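Local coordinates for protein inositol-3-phosphate synthase (Caenorhabditis elegans, PDB 1VKO) that binds nicotinamide-adenine-dinucleotide in a Rossmann-type domain and belongs to the inositol phosphate synthase family, with four chains in the assembly, at residues Val243-Tyr254 and Ala294-Asn303; Ser282-Ile290 and Gln302-Ala313. All coordinates share one frame; numbering follows the deposited sequence.

In the fold
Coming from the N terminus, the chain runs up strand 242-247 of the five-stranded parallel sheet of the Rossmann-type domain and turns at its end toward NAD. Contact 1 closes the long excursion that follows, 39 residues that include helices 265-273 and 281-291, by laying strand 295-298 beside strand 242-247. Contact 2 starts inside that excursion and ends beyond it, so the two cross rather than nest: its loop is only 11 residues, holds strand 295-298, and brings helix 307-316 against helix 281-291. Gln302 and Asn303 belong to both contacts. Together they tie two neighbouring strands, helix 281-291 from the connection between them and the next helix into one unit.

Contact 1 of 2, residues Val243-Tyr254 and Ala294-Asn303; sequences VIVLWTANTERY and AHYINGSPQN. With NAD (nicotinamide-adenine-dinucleotide), chain G.
Trp247 reaches across from the end of its strand to Tyr296, Ser300 and Gln302. Its CB lies 3.3 Å from Tyr296 OH. With CG anti to the backbone N (chi1 -178°), the indole runs alongside the tyrosine, whose OH is also near CE3. CD1 meets Ser300 OG at the ring edge, 3.1 Å away. Gln302 NE2 comes down on one face, 3.2 Å from CE2, its amide plane 86° from the ring; Ala249 CB covers the opposite face. NE1 makes a weak bond to Ala249 O, and at the far tip CH2 nears the adenine amine N6A of NAD.

Behind the ring the strands run parallel, joined by backbone bonds from His295 N to Val243 O through to Gly299 N to Trp247 O. Beyond it, Glu252 N donates to Gln302 OE1 (3.2 Å) from above the amide plane, and so helps to set the amide over the indole.

Three residues grip ribose hydroxyl O3D of NAD: Thr251 OG1 at 2.7 Å, Ser300 OG at 3.0 Å and Ala249 O, which accepts its proton, at 3.1 Å. The loops that follow the two strands thus hold one cofactor hydroxyl, as expected where a Rossmann fold binds its dinucleotide.

Contact 2 of 2, residues Ser282-Ile290 and Gln302-Ala313; sequences SNIFAVASI and QNTLVPGLIELA
Leu309 of helix 307-316 is a knob in a hole of helix 281-291 formed by Asn283, Ala286, Val287 and Ile290. Its two methyls divide the work. CD1 rests on Ala286 CB at 3.8 Å and beside the amide nitrogen of Asn283, while CD2 presses on Ile290 CD1 at 3.5 Å and also touches Val287 CG2. One turn on, Leu312 packs next to it: its side chain crosses that of Val287 at about a right angle, CD2 against the Val287 methyls, and its CG faces Ile290 CG2. Ile290 CG1 stands beside its own backbone N (chi1 -66°) and the chain then extends (chi2 157°), which directs CD1 between Leu309 and Ala313 CB and leaves CG2 for the backbone of Leu312.

Toward the start of the helices the contact turns polar. Thr304 OG1 lies 2.6 Å from Ser282 OG, a probable hydrogen bond, and the Thr304 methyl CG2 lies against Ser282 O and also reaches Ala286 CB at 4.0 Å. Asn283 ND2 donates to a water (3.1 Å) that in turn donates to Asn303 O (2.8 Å), so the loop leading to Val306, the N-cap of the second helix, is tied to the first helix by the water bridge and probably by the hydroxyl pair. Further out, Glu252 OE1 and Ser280 OG both bond to Ser282 OG, which probably sets its position against Thr304.

The helix axes lie 10.3 Å apart and only 11° from parallel, as suits neighbouring helices on one side of a parallel sheet. Helix 281-291 leans on that sheet through Ser282, Phe285, Ala286 and Ser289, which all touch Tyr296; Phe285 also meets Trp159 edge-to-face. Its Phe285, Val287 and Ala288 pack on helix 220-238, so it lies wedged between helices 220-238 and 307-316 while backing onto strands 242-247 and 295-298.

Contact 1 of 2, residues Val243-Tyr254 and Ala294-Asn303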
loop_
_atom_site.group_PDB
_atom_site.type_symbol
_atom_site.label_atom_id
_atom_site.label_comp_id
_atom_site.label_asym_id
_atom_site.label_seq_id
_atom_site.Cartn_x
_atom_site.Cartn_y
_atom_site.Cartn_z
ATOM N N VAL A 243 26.268 -35.916 -8.591
ATOM C CA VAL A 243 26.932 -34.627 -8.422
ATOM C C VAL A 243 26.092 -33.615 -9.182
ATOM O O VAL A 243 25.790 -33.825 -10.364
ATOM C CB VAL A 243 28.376 -34.639 -9.000
ATOM C CG1 VAL A 243 29.013 -33.285 -8.900
ATOM C CG2 VAL A 243 29.224 -35.637 -8.265
ATOM N N ILE A 244 25.710 -32.545 -8.495
ATOM C CA ILE A 244 24.966 -31.459 -9.106
ATOM C C ILE A 244 25.784 -30.190 -8.915
ATOM O O ILE A 244 26.294 -29.928 -7.811
ATOM C CB ILE A 244 23.566 -31.291 -8.469
ATOM C CG1 ILE A 244 22.752 -32.552 -8.621
ATOM C CG2 ILE A 244 22.789 -30.077 -9.107
ATOM C CD1 ILE A 244 21.755 -32.769 -7.439
ATOM N N VAL A 245 25.933 -29.439 -10.009
ATOM C CA VAL A 245 26.552 -28.142 -9.984
ATOM C C VAL A 245 25.484 -27.071 -10.204
ATOM O O VAL A 245 24.605 -27.202 -11.077
ATOM C CB VAL A 245 27.608 -28.021 -11.061
ATOM C CG1 VAL A 245 28.016 -26.492 -11.271
ATOM C CG2 VAL A 245 28.788 -28.911 -10.709
ATOM N N LEU A 246 25.552 -26.008 -9.414
ATOM C CA LEU A 246 24.495 -25.002 -9.453
ATOM C C LEU A 246 25.074 -23.604 -9.336
ATOM O O LEU A 246 25.870 -23.308 -8.420
ATOM C CB LEU A 246 23.456 -25.271 -8.344
ATOM C CG LEU A 246 22.219 -24.383 -8.270
ATOM C CD1 LEU A 246 20.954 -25.165 -7.765
ATOM C CD2 LEU A 246 22.519 -23.149 -7.399
ATOM N N TRP A 247 24.669 -22.755 -10.279
ATOM C CA TRP A 247 25.107 -21.389 -10.333
ATOM C C TRP A 247 24.219 -20.465 -9.480
ATOM O O TRP A 247 23.017 -20.235 -9.776
ATOM C CB TRP A 247 25.110 -20.911 -11.791
ATOM C CG TRP A 247 25.602 -19.507 -11.921
ATOM C CD1 TRP A 247 24.911 -18.356 -11.630
ATOM C CD2 TRP A 247 26.907 -19.095 -12.343
ATOM N NE1 TRP A 247 25.710 -17.259 -11.846
ATOM C CE2 TRP A 247 26.941 -17.678 -12.281
ATOM C CE3 TRP A 247 28.071 -19.782 -12.757
ATOM C CZ2 TRP A 247 28.076 -16.935 -12.645
ATOM C CZ3 TRP A 247 29.203 -19.051 -13.065
ATOM C CH2 TRP A 247 29.188 -17.632 -13.033
ATOM N N THR A 248 24.838 -19.906 -8.457
ATOM C CA THR A 248 24.224 -18.907 -7.614
ATOM C C THR A 248 25.272 -17.824 -7.289
ATOM O O THR A 248 25.311 -17.277 -6.178
ATOM C CB THR A 248 23.602 -19.540 -6.322
ATOM O OG1 THR A 248 23.050 -18.499 -5.510
ATOM C CG2 THR A 248 24.661 -20.216 -5.384
ATOM N N ALA A 249 26.124 -17.539 -8.275
ATOM C CA ALA A 249 27.019 -16.380 -8.272
ATOM C C ALA A 249 26.389 -15.165 -9.007
ATOM O O ALA A 249 25.265 -15.219 -9.441
ATOM C CB ALA A 249 28.351 -16.772 -8.928
ATOM N N ASN A 250 27.107 -14.061 -9.127
ATOM C CA ASN A 250 26.510 -12.855 -9.672
ATOM C C ASN A 250 26.038 -13.035 -11.087
ATOM O O ASN A 250 26.603 -13.801 -11.875
ATOM C CB ASN A 250 27.432 -11.649 -9.555
ATOM C CG ASN A 250 27.630 -11.235 -8.110
ATOM O OD1 ASN A 250 28.621 -11.635 -7.473
ATOM N ND2 ASN A 250 26.628 -10.530 -7.539
ATOM N N THR A 251 24.929 -12.368 -11.369
ATOM C CA THR A 251 24.347 -12.326 -12.665
ATOM C C THR A 251 25.425 -11.845 -13.609
ATOM O O THR A 251 25.952 -10.753 -13.421
ATOM C CB THR A 251 23.199 -11.316 -12.568
ATOM O OG1 THR A 251 22.199 -11.908 -11.764
ATOM C CG2 THR A 251 22.503 -11.123 -13.913
ATOM N N GLU A 252 25.766 -12.674 -14.589
ATOM C CA GLU A 252 26.604 -12.274 -15.740
ATOM C C GLU A 252 25.715 -11.581 -16.774
ATOM O O GLU A 252 24.499 -11.719 -16.729
ATOM C CB GLU A 252 27.215 -13.510 -16.442
ATOM C CG GLU A 252 28.031 -14.409 -15.522
ATOM C CD GLU A 252 28.713 -15.580 -16.216
ATOM O OE1 GLU A 252 28.115 -16.312 -17.055
ATOM O OE2 GLU A 252 29.888 -15.785 -15.886
ATOM N N ARG A 253 26.308 -10.847 -17.712
ATOM C CA ARG A 253 25.569 -10.461 -18.927
ATOM C C ARG A 253 25.388 -11.675 -19.846
ATOM O O ARG A 253 25.956 -12.759 -19.627
ATOM C CB ARG A 253 26.295 -9.346 -19.695
ATOM C CG ARG A 253 27.689 -9.744 -20.168
ATOM C CD ARG A 253 28.323 -8.792 -21.142
ATOM N NE ARG A 253 29.688 -9.183 -21.515
ATOM C CZ ARG A 253 30.026 -9.953 -22.555
ATOM N NH1 ARG A 253 29.088 -10.486 -23.358
ATOM N NH2 ARG A 253 31.316 -10.219 -22.784
ATOM N N TYR A 254 24.562 -11.483 -20.862
ATOM C CA TYR A 254 24.322 -12.445 -21.912
ATOM C C TYR A 254 25.553 -12.521 -22.809
ATOM O O TYR A 254 26.196 -11.532 -23.077
ATOM C CB TYR A 254 23.141 -11.944 -22.744
ATOM C CG TYR A 254 21.790 -12.446 -22.284
ATOM C CD1 TYR A 254 21.409 -12.367 -20.955
ATOM C CD2 TYR A 254 20.900 -13.020 -23.188
ATOM C CE1 TYR A 254 20.203 -12.846 -20.533
ATOM C CE2 TYR A 254 19.667 -13.476 -22.776
ATOM C CZ TYR A 254 19.317 -13.370 -21.439
ATOM O OH TYR A 254 18.086 -13.841 -20.995
ATOM N N ALA A 294 28.235 -34.607 -13.988
ATOM C CA ALA A 294 27.434 -33.773 -13.061
ATOM C C ALA A 294 26.337 -33.002 -13.794
ATOM O O ALA A 294 26.508 -32.597 -14.943
ATOM C CB ALA A 294 28.326 -32.794 -12.304
ATOM N N HIS A 295 25.207 -32.797 -13.131
ATOM C CA HIS A 295 24.109 -32.059 -13.732
ATOM C C HIS A 295 24.340 -30.590 -13.413
ATOM O O HIS A 295 25.062 -30.243 -12.466
ATOM C CB HIS A 295 22.748 -32.513 -13.172
ATOM C CG HIS A 295 22.583 -34.001 -13.115
ATOM N ND1 HIS A 295 22.344 -34.766 -14.233
ATOM C CD2 HIS A 295 22.613 -34.862 -12.074
ATOM C CE1 HIS A 295 22.264 -36.037 -13.891
ATOM N NE2 HIS A 295 22.406 -36.122 -12.583
ATOM N N TYR A 296 23.723 -29.729 -14.197
ATOM C CA TYR A 296 23.981 -28.324 -14.064
ATOM C C TYR A 296 22.696 -27.490 -14.025
ATOM O O TYR A 296 21.859 -27.551 -14.976
ATOM C CB TYR A 296 24.927 -27.850 -15.179
ATOM C CG TYR A 296 25.371 -26.419 -14.966
ATOM C CD1 TYR A 296 26.429 -26.101 -14.113
ATOM C CD2 TYR A 296 24.708 -25.391 -15.580
ATOM C CE1 TYR A 296 26.807 -24.767 -13.915
ATOM C CE2 TYR A 296 25.050 -24.083 -15.363
ATOM C CZ TYR A 296 26.101 -23.759 -14.577
ATOM O OH TYR A 296 26.426 -22.397 -14.421
ATOM N N ILE A 297 22.554 -26.735 -12.921
ATOM C CA ILE A 297 21.448 -25.759 -12.713
ATOM C C ILE A 297 21.893 -24.300 -12.711
ATOM O O ILE A 297 22.835 -23.923 -11.984
ATOM C CB ILE A 297 20.673 -26.028 -11.371
ATOM C CG1 ILE A 297 20.373 -27.524 -11.153
ATOM C CG2 ILE A 297 19.393 -25.129 -11.265
ATOM C CD1 ILE A 297 19.564 -28.171 -12.232
ATOM N N ASN A 298 21.199 -23.489 -13.514
ATOM C CA ASN A 298 21.438 -22.055 -13.635
ATOM C C ASN A 298 20.367 -21.251 -12.874
ATOM O O ASN A 298 19.219 -21.155 -13.344
ATOM C CB ASN A 298 21.407 -21.634 -15.115
ATOM C CG ASN A 298 21.519 -20.088 -15.309
ATOM O OD1 ASN A 298 22.116 -19.387 -14.495
ATOM N ND2 ASN A 298 20.949 -19.577 -16.399
ATOM N N GLY A 299 20.769 -20.678 -11.734
ATOM C CA GLY A 299 19.917 -19.941 -10.822
ATOM C C GLY A 299 19.840 -18.461 -11.161
ATOM O O GLY A 299 19.092 -17.701 -10.525
ATOM N N SER A 300 20.590 -18.049 -12.187
ATOM C CA SER A 300 20.686 -16.641 -12.562
ATOM C C SER A 300 20.101 -16.396 -13.966
ATOM O O SER A 300 19.769 -17.347 -14.692
ATOM C CB SER A 300 22.131 -16.163 -12.501
ATOM O OG SER A 300 22.637 -16.242 -11.182
ATOM N N PRO A 301 19.904 -15.122 -14.301
ATOM C CA PRO A 301 19.303 -14.731 -15.568
ATOM C C PRO A 301 20.129 -14.996 -16.827
ATOM O O PRO A 301 19.516 -15.083 -17.885
ATOM C CB PRO A 301 19.136 -13.209 -15.415
ATOM C CG PRO A 301 19.082 -12.996 -14.000
ATOM C CD PRO A 301 20.121 -13.957 -13.433
ATOM N N GLN A 302 21.471 -15.105 -16.743
ATOM C CA GLN A 302 22.258 -15.204 -17.981
ATOM C C GLN A 302 21.925 -16.425 -18.812
ATOM O O GLN A 302 21.425 -17.429 -18.280
ATOM C CB GLN A 302 23.746 -15.125 -17.771
ATOM C CG GLN A 302 24.354 -16.382 -17.126
ATOM C CD GLN A 302 24.521 -16.207 -15.658
ATOM O OE1 GLN A 302 23.936 -15.285 -15.088
ATOM N NE2 GLN A 302 25.321 -17.066 -15.025
ATOM N N ASN A 303 22.221 -16.323 -20.116
ATOM C CA ASN A 303 21.858 -17.360 -21.090
ATOM C C ASN A 303 22.876 -18.499 -21.237
ATOM O O ASN A 303 23.202 -18.924 -22.346
ATOM C CB ASN A 303 21.462 -16.754 -22.440
ATOM C CG ASN A 303 22.564 -15.950 -23.076
ATOM O OD1 ASN A 303 23.246 -15.196 -22.413
ATOM N ND2 ASN A 303 22.729 -16.101 -24.387
HETATM P PA NAD G . 25.640 -12.490 -3.719
HETATM O O1A NAD G . 26.451 -11.384 -4.198
HETATM O O2A NAD G . 25.508 -12.379 -2.256
HETATM O O5B NAD G . 26.335 -13.831 -4.204
HETATM C C5B NAD G . 27.198 -13.822 -5.301
HETATM C C4B NAD G . 28.478 -14.517 -4.878
HETATM O O4B NAD G . 29.060 -15.105 -6.020
HETATM C C3B NAD G . 29.494 -13.561 -4.319
HETATM O O3B NAD G . 30.146 -14.302 -3.300
HETATM C C2B NAD G . 30.514 -13.360 -5.404
HETATM O O2B NAD G . 31.771 -13.416 -4.734
HETATM C C1B NAD G . 30.362 -14.638 -6.223
HETATM N N9A NAD G . 30.761 -14.652 -7.654
HETATM C C8A NAD G . 30.640 -13.692 -8.612
HETATM N N7A NAD G . 31.172 -14.169 -9.760
HETATM C C5A NAD G . 31.642 -15.417 -9.580
HETATM C C6A NAD G . 32.309 -16.342 -10.402
HETATM N N6A NAD G . 32.671 -16.083 -11.669
HETATM N N1A NAD G . 32.682 -17.549 -9.866
HETATM C C2A NAD G . 32.439 -17.834 -8.554
HETATM N N3A NAD G . 31.832 -16.909 -7.768
HETATM C C4A NAD G . 31.419 -15.717 -8.251
HETATM O O3 NAD G . 24.193 -12.546 -4.449
HETATM P PN NAD G . 23.091 -13.585 -3.958
HETATM O O1N NAD G . 23.811 -14.712 -3.308
HETATM O O2N NAD G . 22.094 -12.835 -3.190
HETATM O O5D NAD G . 22.470 -14.243 -5.303
HETATM C C5D NAD G . 23.313 -14.719 -6.339
HETATM C C4D NAD G . 22.631 -14.815 -7.717
HETATM O O4D NAD G . 21.377 -15.443 -7.602
HETATM C C3D NAD G . 22.380 -13.460 -8.390
HETATM O O3D NAD G . 22.658 -13.583 -9.757
HETATM C C2D NAD G . 20.883 -13.304 -8.309
HETATM O O2D NAD G . 20.289 -12.575 -9.372
HETATM C C1D NAD G . 20.438 -14.739 -8.385
HETATM N N1N NAD G . 19.061 -14.747 -7.905
HETATM C C2N NAD G . 18.786 -14.376 -6.626
HETATM C C3N NAD G . 17.475 -14.364 -6.205
HETATM C C7N NAD G . 17.266 -14.331 -4.739
HETATM O O7N NAD G . 18.444 -14.199 -3.964
HETATM N N7N NAD G . 16.032 -14.445 -4.233
HETATM C C4N NAD G . 16.429 -14.744 -7.069
HETATM C C5N NAD G . 16.729 -15.098 -8.366
HETATM C C6N NAD G . 18.067 -15.089 -8.788
HETATM O O HOH W 1 17.134 -13.870 -18.481
#

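Contact 2 of 2, residues Ser282-Ile290 and Gln302-Ala313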
loop_
_atom_site.group_PDB
_atom_site.type_symbol
_atom_site.label_atom_id
_atom_site.label_comp_id
_atom_site.label_asym_id
_atom_site.label_seq_id
_atom_site.Cartn_x
_atom_site.Cartn_y
_atom_site.Cartn_z
ATOM N N SER A 282 30.310 -18.908 -16.789
ATOM C CA SER A 282 29.193 -19.804 -16.563
ATOM C C SER A 282 29.078 -20.842 -17.645
ATOM O O SER A 282 28.517 -21.881 -17.392
ATOM C CB SER A 282 27.869 -19.068 -16.374
ATOM O OG SER A 282 27.340 -18.626 -17.602
ATOM N N ASN A 283 29.615 -20.574 -18.835
ATOM C CA ASN A 283 29.677 -21.586 -19.901
ATOM C C ASN A 283 30.678 -22.672 -19.522
ATOM O O ASN A 283 30.431 -23.832 -19.763
ATOM C CB ASN A 283 30.155 -20.971 -21.203
ATOM C CG ASN A 283 29.054 -20.199 -21.966
ATOM O OD1 ASN A 283 29.365 -19.402 -22.840
ATOM N ND2 ASN A 283 27.794 -20.456 -21.660
ATOM N N ILE A 284 31.801 -22.276 -18.926
ATOM C CA ILE A 284 32.882 -23.196 -18.598
ATOM C C ILE A 284 32.465 -24.127 -17.466
ATOM O O ILE A 284 32.560 -25.337 -17.619
ATOM C CB ILE A 284 34.248 -22.462 -18.354
ATOM C CG1 ILE A 284 34.722 -21.818 -19.678
ATOM C CG2 ILE A 284 35.317 -23.449 -17.947
ATOM C CD1 ILE A 284 35.639 -20.632 -19.522
ATOM N N PHE A 285 31.927 -23.587 -16.369
ATOM C CA PHE A 285 31.253 -24.447 -15.413
ATOM C C PHE A 285 30.233 -25.381 -16.055
ATOM O O PHE A 285 30.256 -26.559 -15.783
ATOM C CB PHE A 285 30.606 -23.654 -14.283
ATOM C CG PHE A 285 31.572 -23.044 -13.341
ATOM C CD1 PHE A 285 32.076 -23.800 -12.271
ATOM C CD2 PHE A 285 32.010 -21.728 -13.507
ATOM C CE1 PHE A 285 33.001 -23.229 -11.358
ATOM C CE2 PHE A 285 32.936 -21.129 -12.592
ATOM C CZ PHE A 285 33.443 -21.899 -11.510
ATOM N N ALA A 286 29.330 -24.894 -16.906
ATOM C CA ALA A 286 28.329 -25.825 -17.443
ATOM C C ALA A 286 29.045 -26.964 -18.149
ATOM O O ALA A 286 28.728 -28.146 -17.921
ATOM C CB ALA A 286 27.323 -25.126 -18.363
ATOM N N VAL A 287 30.038 -26.614 -18.972
ATOM C CA VAL A 287 30.870 -27.619 -19.680
ATOM C C VAL A 287 31.655 -28.552 -18.736
ATOM O O VAL A 287 31.619 -29.767 -18.886
ATOM C CB VAL A 287 31.745 -26.937 -20.755
ATOM C CG1 VAL A 287 32.692 -27.924 -21.426
ATOM C CG2 VAL A 287 30.853 -26.326 -21.825
ATOM N N ALA A 288 32.320 -28.005 -17.728
ATOM C CA ALA A 288 33.050 -28.854 -16.787
ATOM C C ALA A 288 32.142 -29.874 -16.081
ATOM O O ALA A 288 32.592 -30.959 -15.693
ATOM C CB ALA A 288 33.750 -28.014 -15.791
ATOM N N SER A 289 30.869 -29.501 -15.923
ATOM C CA SER A 289 29.874 -30.271 -15.180
ATOM C C SER A 289 29.454 -31.433 -16.043
ATOM O O SER A 289 29.530 -32.593 -15.615
ATOM C CB SER A 289 28.645 -29.408 -14.829
ATOM O OG SER A 289 29.043 -28.237 -14.146
ATOM N N ILE A 290 29.035 -31.105 -17.261
ATOM C CA ILE A 290 28.541 -32.098 -18.187
ATOM C C ILE A 290 29.625 -33.105 -18.491
ATOM O O ILE A 290 29.398 -34.299 -18.343
ATOM C CB ILE A 290 28.029 -31.449 -19.487
ATOM C CG1 ILE A 290 26.800 -30.601 -19.197
ATOM C CG2 ILE A 290 27.713 -32.525 -20.506
ATOM C CD1 ILE A 290 26.567 -29.509 -20.249
ATOM N N GLN A 302 21.471 -15.105 -16.743
ATOM C CA GLN A 302 22.258 -15.204 -17.981
ATOM C C GLN A 302 21.925 -16.425 -18.812
ATOM O O GLN A 302 21.425 -17.429 -18.280
ATOM C CB GLN A 302 23.746 -15.125 -17.771
ATOM C CG GLN A 302 24.354 -16.382 -17.126
ATOM C CD GLN A 302 24.521 -16.207 -15.658
ATOM O OE1 GLN A 302 23.936 -15.285 -15.088
ATOM N NE2 GLN A 302 25.321 -17.066 -15.025
ATOM N N ASN A 303 22.221 -16.323 -20.116
ATOM C CA ASN A 303 21.858 -17.360 -21.090
ATOM C C ASN A 303 22.876 -18.499 -21.237
ATOM O O ASN A 303 23.202 -18.924 -22.346
ATOM C CB ASN A 303 21.462 -16.754 -22.440
ATOM C CG ASN A 303 22.564 -15.950 -23.076
ATOM O OD1 ASN A 303 23.246 -15.196 -22.413
ATOM N ND2 ASN A 303 22.729 -16.101 -24.387
ATOM N N THR A 304 23.328 -19.019 -20.087
ATOM C CA THR A 304 24.324 -20.052 -20.054
ATOM C C THR A 304 23.988 -21.237 -20.967
ATOM O O THR A 304 24.852 -21.718 -21.710
ATOM C CB THR A 304 24.542 -20.576 -18.628
ATOM O OG1 THR A 304 24.912 -19.507 -17.731
ATOM C CG2 THR A 304 25.758 -21.499 -18.638
ATOM N N LEU A 305 22.735 -21.687 -20.920
ATOM C CA LEU A 305 22.295 -22.889 -21.623
ATOM C C LEU A 305 21.919 -22.625 -23.083
ATOM O O LEU A 305 20.823 -22.948 -23.541
ATOM C CB LEU A 305 21.161 -23.556 -20.823
ATOM C CG LEU A 305 21.540 -23.793 -19.335
ATOM C CD1 LEU A 305 20.363 -24.196 -18.466
ATOM C CD2 LEU A 305 22.665 -24.823 -19.196
ATOM N N VAL A 306 22.851 -22.014 -23.803
ATOM C CA VAL A 306 22.777 -21.883 -25.260
ATOM C C VAL A 306 22.601 -23.264 -25.941
ATOM O O VAL A 306 22.899 -24.299 -25.329
ATOM C CB VAL A 306 24.037 -21.156 -25.809
ATOM C CG1 VAL A 306 24.065 -19.722 -25.315
ATOM C CG2 VAL A 306 25.313 -21.876 -25.386
ATOM N N PRO A 307 22.141 -23.286 -27.194
ATOM C CA PRO A 307 21.835 -24.561 -27.879
ATOM C C PRO A 307 23.032 -25.546 -27.889
ATOM O O PRO A 307 22.863 -26.738 -27.663
ATOM C CB PRO A 307 21.456 -24.123 -29.298
ATOM C CG PRO A 307 21.083 -22.673 -29.192
ATOM C CD PRO A 307 21.888 -22.112 -28.055
ATOM N N GLY A 308 24.232 -25.037 -28.112
ATOM C CA GLY A 308 25.416 -25.865 -28.035
ATOM C C GLY A 308 25.570 -26.632 -26.740
ATOM O O GLY A 308 25.983 -27.788 -26.748
ATOM N N LEU A 309 25.238 -25.981 -25.631
ATOM C CA LEU A 309 25.249 -26.584 -24.300
ATOM C C LEU A 309 24.179 -27.660 -24.085
ATOM O O LEU A 309 24.455 -28.766 -23.630
ATOM C CB LEU A 309 25.185 -25.487 -23.215
ATOM C CG LEU A 309 26.634 -25.264 -22.787
ATOM C CD1 LEU A 309 26.932 -23.992 -21.992
ATOM C CD2 LEU A 309 26.952 -26.447 -21.978
ATOM N N ILE A 310 22.948 -27.336 -24.410
ATOM C CA ILE A 310 21.898 -28.327 -24.353
ATOM C C ILE A 310 22.339 -29.554 -25.151
ATOM O O ILE A 310 22.422 -30.672 -24.592
ATOM C CB ILE A 310 20.580 -27.730 -24.852
ATOM C CG1 ILE A 310 20.057 -26.707 -23.830
ATOM C CG2 ILE A 310 19.576 -28.838 -25.142
ATOM C CD1 ILE A 310 18.934 -25.816 -24.336
ATOM N N GLU A 311 22.678 -29.357 -26.429
ATOM C CA GLU A 311 23.203 -30.466 -27.240
ATOM C C GLU A 311 24.317 -31.262 -26.514
ATOM O O GLU A 311 24.363 -32.485 -26.576
ATOM C CB GLU A 311 23.657 -29.964 -28.612
ATOM C CG GLU A 311 24.099 -31.061 -29.558
ATOM C CD GLU A 311 24.484 -30.545 -30.932
ATOM O OE1 GLU A 311 24.974 -29.413 -31.038
ATOM O OE2 GLU A 311 24.302 -31.291 -31.913
ATOM N N LEU A 312 25.183 -30.577 -25.786
ATOM C CA LEU A 312 26.295 -31.262 -25.125
ATOM C C LEU A 312 25.785 -32.090 -23.953
ATOM O O LEU A 312 26.248 -33.204 -23.701
ATOM C CB LEU A 312 27.375 -30.256 -24.683
ATOM C CG LEU A 312 28.703 -30.806 -24.109
ATOM C CD1 LEU A 312 29.615 -31.510 -25.148
ATOM C CD2 LEU A 312 29.451 -29.703 -23.408
ATOM N N ALA A 313 24.810 -31.535 -23.235
ATOM C CA ALA A 313 24.140 -32.286 -22.202
ATOM C C ALA A 313 23.367 -33.488 -22.779
ATOM O O ALA A 313 23.398 -34.568 -22.191
ATOM C CB ALA A 313 23.232 -31.382 -21.419
HETATM O O HOH W 2 25.898 -18.398 -22.950
#